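Local coordinates for aminofutalosine deaminase (Helicobacter pylori, PDB 7LKK), which deaminates aminofutalosine in the menaquinone pathway as a metal-dependent hydrolase, held here with iron and the inhibitor methylthio-coformycin, and probably also converts adenosine to inosine, at residues I19-F25 with F65-L71; C114-Q119 with I141-L145; A124-V130 with L336-D340; A310-E314 with F345-M351. Residue numbers count along the deposited sequence, not the author numbering.

Interactions 2, 3 and 4 belong to the TIM-barrel amidohydrolase domain, whereas interaction 1 lies where the small beta-sheet beside it runs into the barrel, its centre about 26 Å from the centre of the chain and away from the metal site. Helix 115-127 links interaction 2, at its start, to interaction 3, at its end; their centres are about 17 Å apart. Helix 338-348 does the same for interactions 3 and 4, whose centres are about 21 Å apart. Interaction 3 lies closest to the chain's centre, and its Leu336 side chain is about 9 Å from the bound inhibitor. The side chain of Glu142 in interaction 2 is also about 9 Å from the bound inhibitor, and that of Leu311 in interaction 4 is about 13 Å from the inhibitor.

Interaction 1 of 4, residues I19-F25 with F65-L71; sequences IGASLVF and FFENSVL
The Phe65 ring lies over Ala21, with CZ 3.4 Å from Ala21 C and the CA of Ala21 above one ring face. Two parallel strand pairs meet here, joined by a beta bulge. Gly20 bridges Phe65 and Ala21 bridges Phe66; then the register slips by two, so that Leu23 faces Val70 and Val24 faces Leu71. Both chains turn a corner in between, 19-25 at Ser22 (phi/psi -60/-32) and 65-71 through a type II turn from Phe66 to Ser69 with Asn68 at 56/34. They thus pass together from the small four-stranded sheet containing strands 17-21 and 62-66 into the large sheet, whose strand 69-80 goes on into the barrel; the axes of the short strands 23-25 and 69-71 approach to 4.6 Å at 29°. Phe66 N donates to Gly20 O (2.8 Å), Leu23 N to Ser69 O (3.2 Å), Leu71 N to Leu23 O (2.8 Å) and Phe25 N to Leu71 O (2.8 Å). Leu71, chi1 t and chi2 p, sets its CB 3.8 Å from Ala21 CB and its CD1 3.8 Å from Ile19 CD1. Val70 CG1 makes a CH-pi contact, 3.8 Å from the Phe25 ring centroid. At the corner, Ser22 OG (chi1 m) accepts from Asn68 N at 2.8 Å.

Interaction 2 of 4, residues C114-Q119 with I141-L145; sequences CQGAIQ and IEVNL
Ile141 opens the second segment at phi/psi -74/-23, its CA 7.9 Å from that of Cys114. With chi1 m and chi2 t, its CG2 methyl lies 4.2 Å from Cys114 CB and 3.4 Å from Gln115 OE1. Glu142 follows at -94/-7, and its CA comes 6.7 Å from that of Ile118. Its CB packs on Ile118 CD1 at 3.8 Å, but chi1 p and chi2 m carry the carboxylate away from 114-119, and OE2 is hydrogen-bonded to Ser137 OG. The Glu142 side chain is about 6 Å from that of the iron ligand His81. Val143, in helix 143-147, points away from the partner, and Leu145 (m, t) points toward it and is the residue most covered by it (97 Å²). Leu145 CD1 sits 3.7 Å from Ile118 CG2 and 3.4 Å from Gln115 NE2, while its CD2 is 3.6 Å from Gln119 NE2. Gln115, Ile118 and Gln119 are presented on one side of a regular helical turn, in which Ile118 N donates to Cys114 O (3.1 Å) and Gln119 N to Gln115 O (3.0 Å). No hydrogen bond crosses between the segments. In the outer layer of the TIM barrel, the start of helix 115-127 thus packs against the residues leading into helix 143-147 and its Leu145: helix 115-127 precedes strand 130-137, helix 143-147 follows it, and strand 152-159 comes next in the barrel sheet.

Interaction 3 of 4, residues A124-V130 with L336-D340; sequences AQLKSGV and LSLLD
Residues 124-127 are the last turn of a helix that closes in a Schellman motif: Gly129 takes phi/psi 90/9, its N donates to Leu126 O (3.0 Å), and Val130 N reaches back to Gln125 O (2.9 Å). In the second segment, Leu336 sits at -104/5 and only Ser337 is extended (-66/120). Ser337 is the N-cap of helix 338-348, and its OG accepts from Asp340 N at 3.2 Å. The closest CA pair is Ser128 and Ser337, 5.3 Å apart. The end of one helix thus meets the start of another in the outer layer of the TIM barrel, next to strand 69-80, whose Phe75 touches Val130, Leu338 and Leu339. Ser128, with chi1 t, points its OG into the first turn of helix 338-348 and accepts a hydrogen bond from Leu339 N at 3.2 Å. Val130 CG2 packs 3.7 Å from Leu338 CB. Gln125 has chi1 and chi2 both m, and its OE1 is hydrogen-bonded to Asn77 ND2.

Interaction 4 of 4, residues A310-E314 with F345-M351; sequences ALDLE and FLLSHNM
Ala310 starts the first segment extended (phi/psi -86/153), its CA 6.7 Å from that of Ser348 and its CB 3.8 Å from Ser348 O. Leu311 keeps the chain extended and brings its carbonyl O to the edge of the imidazole, 3.0 Å from His349 CE1. Asp312 is the N-cap of helix 313-318, its OD1 accepting from Arg315 N. Leu313 (m, t) is the residue most covered by the partner: CD1 rests over the His349 ring, 3.7 Å from its centroid in a CH-pi contact, and 3.7 Å from Phe345 CZ, while CB is 4.1 Å from Met351 CE. A water joins the two sides by accepting from Leu313 N (3.0 Å) and hydrogen-bonding to His349 ND1 (2.7 Å). Glu314 adds OE2, 3.8 Å from Met351 CE. In the TIM barrel's outer layer, the contact joins the start of helix 313-318 to the end of helix 338-348 and the loop after it, with Leu356 of helix 353-364 against Leu313 and Phe345, Thr298 of strand 294-298 touching Leu311 and Phe345, and Arg304 of the second subunit hydrogen-bonded to Leu346 O and Met351 O.

Interaction 1 of 4, residues I19-F25 with F65-L71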
loop_
_atom_site.group_PDB
_atom_site.type_symbol
_atom_site.label_atom_id
_atom_site.label_comp_id
_atom_site.label_asym_id
_atom_site.label_seq_id
_atom_site.Cartn_x
_atom_site.Cartn_y
_atom_site.Cartn_z
ATOM N N ILE A 19 -14.055 -29.010 7.383
ATOM C CA ILE A 19 -13.149 -28.389 6.425
ATOM C C ILE A 19 -11.783 -28.247 7.078
ATOM O O ILE A 19 -11.677 -27.912 8.262
ATOM C CB ILE A 19 -13.656 -27.020 5.918
ATOM C CG1 ILE A 19 -13.890 -26.049 7.076
ATOM C CG2 ILE A 19 -14.912 -27.188 5.072
ATOM C CD1 ILE A 19 -14.155 -24.624 6.625
ATOM N N GLY A 20 -10.731 -28.521 6.302
ATOM C CA GLY A 20 -9.380 -28.393 6.790
ATOM C C GLY A 20 -8.492 -27.727 5.744
ATOM O O GLY A 20 -8.860 -27.618 4.575
ATOM N N ALA A 21 -7.329 -27.287 6.203
ATOM C CA ALA A 21 -6.371 -26.636 5.321
ATOM C C ALA A 21 -4.969 -26.873 5.857
ATOM O O ALA A 21 -4.782 -27.239 7.021
ATOM C CB ALA A 21 -6.657 -25.133 5.188
ATOM N N SER A 22 -3.979 -26.650 4.986
ATOM C CA SER A 22 -2.586 -26.837 5.379
ATOM C C SER A 22 -2.205 -25.927 6.536
ATOM O O SER A 22 -1.356 -26.288 7.359
ATOM C CB SER A 22 -1.662 -26.584 4.186
ATOM O OG SER A 22 -2.002 -27.413 3.090
ATOM N N LEU A 23 -2.808 -24.744 6.606
ATOM C CA LEU A 23 -2.561 -23.789 7.675
ATOM C C LEU A 23 -3.900 -23.282 8.183
ATOM O O LEU A 23 -4.786 -22.959 7.384
ATOM C CB LEU A 23 -1.696 -22.621 7.187
ATOM C CG LEU A 23 -0.269 -22.977 6.762
ATOM C CD1 LEU A 23 0.304 -21.895 5.856
ATOM C CD2 LEU A 23 0.613 -23.183 7.982
ATOM N N VAL A 24 -4.049 -23.225 9.502
ATOM C CA VAL A 24 -5.249 -22.706 10.146
ATOM C C VAL A 24 -4.830 -21.611 11.114
ATOM O O VAL A 24 -3.977 -21.836 11.979
ATOM C CB VAL A 24 -6.032 -23.810 10.881
ATOM C CG1 VAL A 24 -7.238 -23.218 11.598
ATOM C CG2 VAL A 24 -6.464 -24.894 9.908
ATOM N N PHE A 25 -5.421 -20.428 10.962
ATOM C CA PHE A 25 -5.188 -19.309 11.869
ATOM C C PHE A 25 -6.335 -19.281 12.871
ATOM O O PHE A 25 -7.480 -18.995 12.504
ATOM C CB PHE A 25 -5.101 -17.985 11.108
ATOM C CG PHE A 25 -3.951 -17.902 10.140
ATOM C CD1 PHE A 25 -2.916 -18.825 10.173
ATOM C CD2 PHE A 25 -3.902 -16.884 9.199
ATOM C CE1 PHE A 25 -1.866 -18.739 9.281
ATOM C CE2 PHE A 25 -2.854 -16.793 8.308
ATOM C CZ PHE A 25 -1.834 -17.720 8.348
ATOM N N PHE A 65 -10.570 -30.973 2.373
ATOM C CA PHE A 65 -9.264 -30.449 2.764
ATOM C C PHE A 65 -8.728 -29.576 1.639
ATOM O O PHE A 65 -8.791 -29.964 0.468
ATOM C CB PHE A 65 -8.258 -31.567 3.073
ATOM C CG PHE A 65 -6.972 -31.071 3.679
ATOM C CD1 PHE A 65 -6.883 -30.831 5.040
ATOM C CD2 PHE A 65 -5.860 -30.827 2.885
ATOM C CE1 PHE A 65 -5.709 -30.368 5.603
ATOM C CE2 PHE A 65 -4.682 -30.362 3.442
ATOM C CZ PHE A 65 -4.605 -30.133 4.802
ATOM N N PHE A 66 -8.199 -28.409 1.995
ATOM C CA PHE A 66 -7.687 -27.438 1.029
ATOM C C PHE A 66 -6.170 -27.365 1.180
ATOM O O PHE A 66 -5.652 -26.682 2.069
ATOM C CB PHE A 66 -8.349 -26.078 1.229
ATOM C CG PHE A 66 -9.819 -26.071 0.909
ATOM C CD1 PHE A 66 -10.263 -25.770 -0.367
ATOM C CD2 PHE A 66 -10.755 -26.378 1.884
ATOM C CE1 PHE A 66 -11.615 -25.769 -0.665
ATOM C CE2 PHE A 66 -12.106 -26.379 1.592
ATOM C CZ PHE A 66 -12.537 -26.074 0.316
ATOM N N GLU A 67 -5.465 -28.083 0.312
ATOM C CA GLU A 67 -4.009 -28.067 0.315
ATOM C C GLU A 67 -3.481 -26.691 -0.079
ATOM O O GLU A 67 -4.077 -25.983 -0.894
ATOM C CB GLU A 67 -3.473 -29.125 -0.650
ATOM C CG GLU A 67 -2.094 -29.660 -0.315
ATOM C CD GLU A 67 -1.611 -30.679 -1.332
ATOM O OE1 GLU A 67 -0.385 -30.898 -1.423
ATOM O OE2 GLU A 67 -2.461 -31.259 -2.043
ATOM N N ASN A 68 -2.350 -26.315 0.523
ATOM C CA ASN A 68 -1.671 -25.049 0.237
ATOM C C ASN A 68 -2.596 -23.853 0.436
ATOM O O ASN A 68 -2.492 -22.847 -0.270
ATOM C CB ASN A 68 -1.078 -25.045 -1.174
ATOM C CG ASN A 68 0.023 -26.069 -1.335
ATOM O OD1 ASN A 68 0.613 -26.517 -0.351
ATOM N ND2 ASN A 68 0.303 -26.453 -2.574
ATOM N N SER A 69 -3.500 -23.955 1.403
ATOM C CA SER A 69 -4.492 -22.926 1.655
ATOM C C SER A 69 -4.453 -22.537 3.125
ATOM O O SER A 69 -3.837 -23.209 3.956
ATOM C CB SER A 69 -5.895 -23.401 1.257
ATOM O OG SER A 69 -5.913 -23.821 -0.096
ATOM N N VAL A 70 -5.116 -21.427 3.439
ATOM C CA VAL A 70 -5.209 -20.919 4.800
ATOM C C VAL A 70 -6.675 -20.876 5.198
ATOM O O VAL A 70 -7.501 -20.295 4.484
ATOM C CB VAL A 70 -4.564 -19.528 4.936
ATOM C CG1 VAL A 70 -4.908 -18.911 6.283
ATOM C CG2 VAL A 70 -3.054 -19.626 4.758
ATOM N N LEU A 71 -6.992 -21.500 6.328
ATOM C CA LEU A 71 -8.311 -21.433 6.941
ATOM C C LEU A 71 -8.234 -20.488 8.133
ATOM O O LEU A 71 -7.339 -20.618 8.973
ATOM C CB LEU A 71 -8.774 -22.825 7.381
ATOM C CG LEU A 71 -10.045 -22.946 8.223
ATOM C CD1 LEU A 71 -11.231 -22.351 7.492
ATOM C CD2 LEU A 71 -10.309 -24.404 8.580
#

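Interaction 2 of 4, residues C114-Q119 with I141-L145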
loop_
_atom_site.group_PDB
_atom_site.type_symbol
_atom_site.label_atom_id
_atom_site.label_comp_id
_atom_site.label_asym_id
_atom_site.label_seq_id
_atom_site.Cartn_x
_atom_site.Cartn_y
_atom_site.Cartn_z
ATOM N N CYS A 114 -27.097 5.759 -5.571
ATOM C CA CYS A 114 -26.159 5.150 -4.633
ATOM C C CYS A 114 -26.088 3.632 -4.719
ATOM O O CYS A 114 -25.059 3.053 -4.356
ATOM C CB CYS A 114 -26.542 5.540 -3.198
ATOM S SG CYS A 114 -25.164 5.770 -2.067
ATOM N N GLN A 115 -27.149 2.976 -5.191
ATOM C CA GLN A 115 -27.298 1.540 -4.966
ATOM C C GLN A 115 -26.257 0.729 -5.730
ATOM O O GLN A 115 -25.776 -0.296 -5.231
ATOM C CB GLN A 115 -28.712 1.101 -5.343
ATOM C CG GLN A 115 -29.808 1.885 -4.631
ATOM C CD GLN A 115 -29.666 1.856 -3.119
ATOM O OE1 GLN A 115 -29.162 2.802 -2.511
ATOM N NE2 GLN A 115 -30.116 0.769 -2.503
ATOM N N GLY A 116 -25.898 1.166 -6.939
ATOM C CA GLY A 116 -24.915 0.427 -7.717
ATOM C C GLY A 116 -23.571 0.336 -7.018
ATOM O O GLY A 116 -22.967 -0.737 -6.940
ATOM N N ALA A 117 -23.086 1.465 -6.500
ATOM C CA ALA A 117 -21.809 1.464 -5.796
ATOM C C ALA A 117 -21.885 0.699 -4.480
ATOM O O ALA A 117 -20.892 0.097 -4.058
ATOM C CB ALA A 117 -21.343 2.898 -5.557
ATOM N N ILE A 118 -23.046 0.710 -3.818
ATOM C CA ILE A 118 -23.184 0.006 -2.546
ATOM C C ILE A 118 -23.135 -1.504 -2.759
ATOM O O ILE A 118 -22.518 -2.237 -1.976
ATOM C CB ILE A 118 -24.478 0.436 -1.831
ATOM C CG1 ILE A 118 -24.405 1.909 -1.429
ATOM C CG2 ILE A 118 -24.722 -0.422 -0.597
ATOM C CD1 ILE A 118 -25.684 2.436 -0.822
ATOM N N GLN A 119 -23.786 -1.996 -3.816
ATOM C CA GLN A 119 -23.713 -3.422 -4.124
ATOM C C GLN A 119 -22.289 -3.840 -4.468
ATOM O O GLN A 119 -21.819 -4.892 -4.020
ATOM C CB GLN A 119 -24.649 -3.761 -5.282
ATOM C CG GLN A 119 -26.124 -3.780 -4.929
ATOM C CD GLN A 119 -27.009 -3.762 -6.160
ATOM O OE1 GLN A 119 -26.657 -4.321 -7.199
ATOM N NE2 GLN A 119 -28.165 -3.116 -6.051
ATOM N N ILE A 141 -29.629 4.574 3.738
ATOM C CA ILE A 141 -29.809 4.270 2.322
ATOM C C ILE A 141 -29.179 2.930 1.952
ATOM O O ILE A 141 -29.603 2.290 0.982
ATOM C CB ILE A 141 -29.251 5.430 1.470
ATOM C CG1 ILE A 141 -30.064 6.701 1.721
ATOM C CG2 ILE A 141 -29.277 5.102 -0.016
ATOM C CD1 ILE A 141 -29.520 7.923 1.017
ATOM N N GLU A 142 -28.201 2.464 2.724
ATOM C CA GLU A 142 -27.527 1.204 2.442
ATOM C C GLU A 142 -28.136 0.015 3.174
ATOM O O GLU A 142 -27.732 -1.122 2.911
ATOM C CB GLU A 142 -26.043 1.308 2.807
ATOM C CG GLU A 142 -25.777 1.224 4.302
ATOM C CD GLU A 142 -25.845 2.576 4.982
ATOM O OE1 GLU A 142 -24.777 3.110 5.349
ATOM O OE2 GLU A 142 -26.965 3.107 5.144
ATOM N N VAL A 143 -29.089 0.249 4.081
ATOM C CA VAL A 143 -29.568 -0.813 4.965
ATOM C C VAL A 143 -30.256 -1.920 4.173
ATOM O O VAL A 143 -30.064 -3.109 4.450
ATOM C CB VAL A 143 -30.499 -0.227 6.045
ATOM C CG1 VAL A 143 -31.124 -1.341 6.873
ATOM C CG2 VAL A 143 -29.730 0.732 6.938
ATOM N N ASN A 144 -31.081 -1.549 3.188
ATOM C CA ASN A 144 -31.839 -2.546 2.434
ATOM C C ASN A 144 -30.915 -3.553 1.759
ATOM O O ASN A 144 -31.124 -4.769 1.856
ATOM C CB ASN A 144 -32.731 -1.856 1.405
ATOM C CG ASN A 144 -33.984 -1.267 2.024
ATOM O OD1 ASN A 144 -34.338 -1.588 3.159
ATOM N ND2 ASN A 144 -34.661 -0.398 1.282
ATOM N N LEU A 145 -29.889 -3.064 1.061
ATOM C CA LEU A 145 -28.959 -3.965 0.389
ATOM C C LEU A 145 -28.190 -4.815 1.393
ATOM O O LEU A 145 -27.939 -6.001 1.151
ATOM C CB LEU A 145 -28.002 -3.160 -0.490
ATOM C CG LEU A 145 -28.647 -2.518 -1.719
ATOM C CD1 LEU A 145 -27.658 -1.625 -2.449
ATOM C CD2 LEU A 145 -29.194 -3.590 -2.650
#

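Interaction 3 of 4, residues A124-V130 with L336-D340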
loop_
_atom_site.group_PDB
_atom_site.type_symbol
_atom_site.label_atom_id
_atom_site.label_comp_id
_atom_site.label_asym_id
_atom_site.label_seq_id
_atom_site.Cartn_x
_atom_site.Cartn_y
_atom_site.Cartn_z
ATOM N N ALA A 124 -17.209 -6.430 -2.760
ATOM C CA ALA A 124 -15.789 -6.253 -2.440
ATOM C C ALA A 124 -15.460 -6.722 -1.019
ATOM O O ALA A 124 -14.375 -7.268 -0.772
ATOM C CB ALA A 124 -15.384 -4.775 -2.574
ATOM N N GLN A 125 -16.364 -6.481 -0.063
ATOM C CA GLN A 125 -16.192 -7.012 1.292
ATOM C C GLN A 125 -16.157 -8.538 1.277
ATOM O O GLN A 125 -15.199 -9.164 1.747
ATOM C CB GLN A 125 -17.325 -6.516 2.197
ATOM C CG GLN A 125 -17.419 -5.004 2.311
ATOM C CD GLN A 125 -16.222 -4.410 3.019
ATOM O OE1 GLN A 125 -16.152 -4.408 4.251
ATOM N NE2 GLN A 125 -15.276 -3.896 2.248
ATOM N N LEU A 126 -17.201 -9.150 0.714
ATOM C CA LEU A 126 -17.330 -10.604 0.748
ATOM C C LEU A 126 -16.157 -11.290 0.058
ATOM O O LEU A 126 -15.595 -12.258 0.583
ATOM C CB LEU A 126 -18.652 -11.020 0.106
ATOM C CG LEU A 126 -19.917 -10.637 0.875
ATOM C CD1 LEU A 126 -21.123 -10.651 -0.050
ATOM C CD2 LEU A 126 -20.129 -11.572 2.054
ATOM N N LYS A 127 -15.767 -10.803 -1.122
ATOM C CA LYS A 127 -14.646 -11.422 -1.821
ATOM C C LYS A 127 -13.323 -11.184 -1.109
ATOM O O LYS A 127 -12.378 -11.954 -1.310
ATOM C CB LYS A 127 -14.561 -10.910 -3.256
ATOM C CG LYS A 127 -15.557 -11.555 -4.210
ATOM C CD LYS A 127 -15.672 -10.789 -5.529
ATOM C CE LYS A 127 -14.534 -9.794 -5.725
ATOM N NZ LYS A 127 -14.909 -8.416 -5.299
ATOM N N SER A 128 -13.241 -10.148 -0.276
ATOM C CA SER A 128 -12.062 -9.893 0.541
ATOM C C SER A 128 -12.017 -10.747 1.801
ATOM O O SER A 128 -11.066 -10.622 2.580
ATOM C CB SER A 128 -12.004 -8.410 0.925
ATOM O OG SER A 128 -10.841 -8.116 1.678
ATOM N N GLY A 129 -13.017 -11.596 2.024
ATOM C CA GLY A 129 -13.088 -12.413 3.217
ATOM C C GLY A 129 -13.811 -11.785 4.387
ATOM O O GLY A 129 -13.783 -12.350 5.487
ATOM N N VAL A 130 -14.464 -10.643 4.185
ATOM C CA VAL A 130 -15.158 -9.945 5.263
ATOM C C VAL A 130 -16.535 -10.562 5.454
ATOM O O VAL A 130 -17.313 -10.681 4.498
ATOM C CB VAL A 130 -15.264 -8.440 4.960
ATOM C CG1 VAL A 130 -16.061 -7.731 6.046
ATOM C CG2 VAL A 130 -13.882 -7.825 4.816
ATOM N N LEU A 336 -12.140 -0.956 -0.818
ATOM C CA LEU A 336 -12.835 -1.474 0.352
ATOM C C LEU A 336 -12.450 -2.913 0.661
ATOM O O LEU A 336 -13.037 -3.525 1.560
ATOM C CB LEU A 336 -14.350 -1.359 0.172
ATOM C CG LEU A 336 -14.916 0.063 0.206
ATOM C CD1 LEU A 336 -16.419 0.035 0.430
ATOM C CD2 LEU A 336 -14.231 0.899 1.278
ATOM N N SER A 337 -11.485 -3.469 -0.065
ATOM C CA SER A 337 -10.902 -4.747 0.315
ATOM C C SER A 337 -10.161 -4.590 1.637
ATOM O O SER A 337 -9.235 -3.778 1.739
ATOM C CB SER A 337 -9.955 -5.241 -0.774
ATOM O OG SER A 337 -9.088 -6.244 -0.274
ATOM N N LEU A 338 -10.573 -5.351 2.655
ATOM C CA LEU A 338 -9.867 -5.286 3.929
ATOM C C LEU A 338 -8.437 -5.789 3.791
ATOM O O LEU A 338 -7.548 -5.337 4.520
ATOM C CB LEU A 338 -10.615 -6.078 5.003
ATOM C CG LEU A 338 -10.131 -5.840 6.438
ATOM C CD1 LEU A 338 -10.172 -4.361 6.791
ATOM C CD2 LEU A 338 -10.941 -6.647 7.439
ATOM N N LEU A 339 -8.193 -6.707 2.854
ATOM C CA LEU A 339 -6.832 -7.181 2.618
ATOM C C LEU A 339 -5.940 -6.061 2.093
ATOM O O LEU A 339 -4.772 -5.956 2.487
ATOM C CB LEU A 339 -6.853 -8.360 1.647
ATOM C CG LEU A 339 -7.492 -9.640 2.195
ATOM C CD1 LEU A 339 -7.806 -10.617 1.074
ATOM C CD2 LEU A 339 -6.590 -10.285 3.231
ATOM N N ASP A 340 -6.472 -5.216 1.206
ATOM C CA ASP A 340 -5.732 -4.035 0.774
ATOM C C ASP A 340 -5.444 -3.113 1.951
ATOM O O ASP A 340 -4.338 -2.572 2.072
ATOM C CB ASP A 340 -6.513 -3.284 -0.307
ATOM C CG ASP A 340 -6.521 -4.009 -1.639
ATOM O OD1 ASP A 340 -5.811 -5.024 -1.776
ATOM O OD2 ASP A 340 -7.244 -3.559 -2.554
#

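Interaction 4 of 4, residues A310-E314 with F345-M351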
loop_
_atom_site.group_PDB
_atom_site.type_symbol
_atom_site.label_atom_id
_atom_site.label_comp_id
_atom_site.label_asym_id
_atom_site.label_seq_id
_atom_site.Cartn_x
_atom_site.Cartn_y
_atom_site.Cartn_z
ATOM N N ALA A 310 -0.174 8.873 10.849
ATOM C CA ALA A 310 -0.587 7.531 11.228
ATOM C C ALA A 310 -0.769 7.428 12.739
ATOM O O ALA A 310 -0.153 8.167 13.513
ATOM C CB ALA A 310 0.439 6.497 10.757
ATOM N N LEU A 311 -1.640 6.508 13.151
ATOM C CA LEU A 311 -1.809 6.211 14.567
ATOM C C LEU A 311 -0.520 5.643 15.148
ATOM O O LEU A 311 0.071 4.713 14.592
ATOM C CB LEU A 311 -2.962 5.223 14.762
ATOM C CG LEU A 311 -3.299 4.802 16.196
ATOM C CD1 LEU A 311 -3.659 6.006 17.043
ATOM C CD2 LEU A 311 -4.428 3.782 16.207
ATOM N N ASP A 312 -0.082 6.206 16.272
ATOM C CA ASP A 312 1.121 5.734 16.954
ATOM C C ASP A 312 0.776 4.460 17.716
ATOM O O ASP A 312 0.161 4.508 18.784
ATOM C CB ASP A 312 1.666 6.813 17.883
ATOM C CG ASP A 312 3.085 6.528 18.340
ATOM O OD1 ASP A 312 3.333 5.429 18.880
ATOM O OD2 ASP A 312 3.953 7.404 18.155
ATOM N N LEU A 313 1.174 3.309 17.163
ATOM C CA LEU A 313 0.833 2.032 17.785
ATOM C C LEU A 313 1.544 1.842 19.118
ATOM O O LEU A 313 0.994 1.203 20.024
ATOM C CB LEU A 313 1.165 0.879 16.839
ATOM C CG LEU A 313 0.298 0.782 15.584
ATOM C CD1 LEU A 313 0.731 -0.395 14.732
ATOM C CD2 LEU A 313 -1.175 0.667 15.953
ATOM N N GLU A 314 2.760 2.372 19.255
ATOM C CA GLU A 314 3.445 2.314 20.542
ATOM C C GLU A 314 2.665 3.076 21.604
ATOM O O GLU A 314 2.509 2.600 22.733
ATOM C CB GLU A 314 4.862 2.871 20.413
ATOM C CG GLU A 314 5.841 1.946 19.704
ATOM C CD GLU A 314 5.645 1.922 18.199
ATOM O OE1 GLU A 314 5.200 2.946 17.638
ATOM O OE2 GLU A 314 5.945 0.880 17.576
ATOM N N PHE A 345 -1.761 -1.020 6.120
ATOM C CA PHE A 345 -1.411 -0.993 7.537
ATOM C C PHE A 345 0.036 -1.424 7.754
ATOM O O PHE A 345 0.768 -0.802 8.533
ATOM C CB PHE A 345 -2.384 -1.899 8.301
ATOM C CG PHE A 345 -2.183 -1.922 9.789
ATOM C CD1 PHE A 345 -2.630 -0.878 10.583
ATOM C CD2 PHE A 345 -1.584 -3.014 10.402
ATOM C CE1 PHE A 345 -2.461 -0.911 11.960
ATOM C CE2 PHE A 345 -1.411 -3.052 11.771
ATOM C CZ PHE A 345 -1.851 -1.999 12.552
ATOM N N LEU A 346 0.468 -2.482 7.063
ATOM C CA LEU A 346 1.852 -2.930 7.184
ATOM C C LEU A 346 2.824 -1.855 6.714
ATOM O O LEU A 346 3.912 -1.701 7.279
ATOM C CB LEU A 346 2.056 -4.223 6.396
ATOM C CG LEU A 346 1.239 -5.437 6.840
ATOM C CD1 LEU A 346 1.540 -6.639 5.951
ATOM C CD2 LEU A 346 1.500 -5.769 8.308
ATOM N N LEU A 347 2.445 -1.097 5.683
ATOM C CA LEU A 347 3.313 -0.056 5.149
ATOM C C LEU A 347 3.321 1.206 6.001
ATOM O O LEU A 347 4.261 2.000 5.897
ATOM C CB LEU A 347 2.887 0.301 3.724
ATOM C CG LEU A 347 3.032 -0.801 2.674
ATOM C CD1 LEU A 347 2.331 -0.404 1.388
ATOM C CD2 LEU A 347 4.502 -1.103 2.418
ATOM N N SER A 348 2.314 1.398 6.851
ATOM C CA SER A 348 2.121 2.650 7.572
ATOM C C SER A 348 2.779 2.672 8.945
ATOM O O SER A 348 2.731 3.708 9.616
ATOM C CB SER A 348 0.622 2.935 7.727
ATOM O OG SER A 348 -0.016 3.001 6.463
ATOM N N HIS A 349 3.389 1.573 9.384
ATOM C CA HIS A 349 3.989 1.510 10.709
ATOM C C HIS A 349 5.336 0.809 10.635
ATOM O O HIS A 349 5.488 -0.183 9.917
ATOM C CB HIS A 349 3.063 0.791 11.695
ATOM C CG HIS A 349 1.678 1.357 11.737
ATOM N ND1 HIS A 349 1.316 2.373 12.593
ATOM C CD2 HIS A 349 0.570 1.056 11.020
ATOM C CE1 HIS A 349 0.042 2.668 12.408
ATOM N NE2 HIS A 349 -0.434 1.884 11.458
ATOM N N ASN A 350 6.308 1.325 11.388
ATOM C CA ASN A 350 7.686 0.854 11.322
ATOM C C ASN A 350 7.998 -0.227 12.350
ATOM O O ASN A 350 9.171 -0.566 12.542
ATOM C CB ASN A 350 8.650 2.036 11.488
ATOM C CG ASN A 350 8.670 2.586 12.904
ATOM O OD1 ASN A 350 7.734 2.385 13.680
ATOM N ND2 ASN A 350 9.741 3.295 13.243
ATOM N N MET A 351 6.978 -0.766 13.013
ATOM C CA MET A 351 7.157 -1.898 13.909
ATOM C C MET A 351 7.734 -3.094 13.147
ATOM O O MET A 351 7.489 -3.245 11.947
ATOM C CB MET A 351 5.816 -2.267 14.541
ATOM C CG MET A 351 5.864 -3.370 15.574
ATOM S SD MET A 351 4.224 -3.755 16.197
ATOM C CE MET A 351 3.810 -2.215 17.013
HETATM O O HOH W 1 2.774 3.139 14.672
HETATM O O HOH W 2 5.016 1.465 14.542
#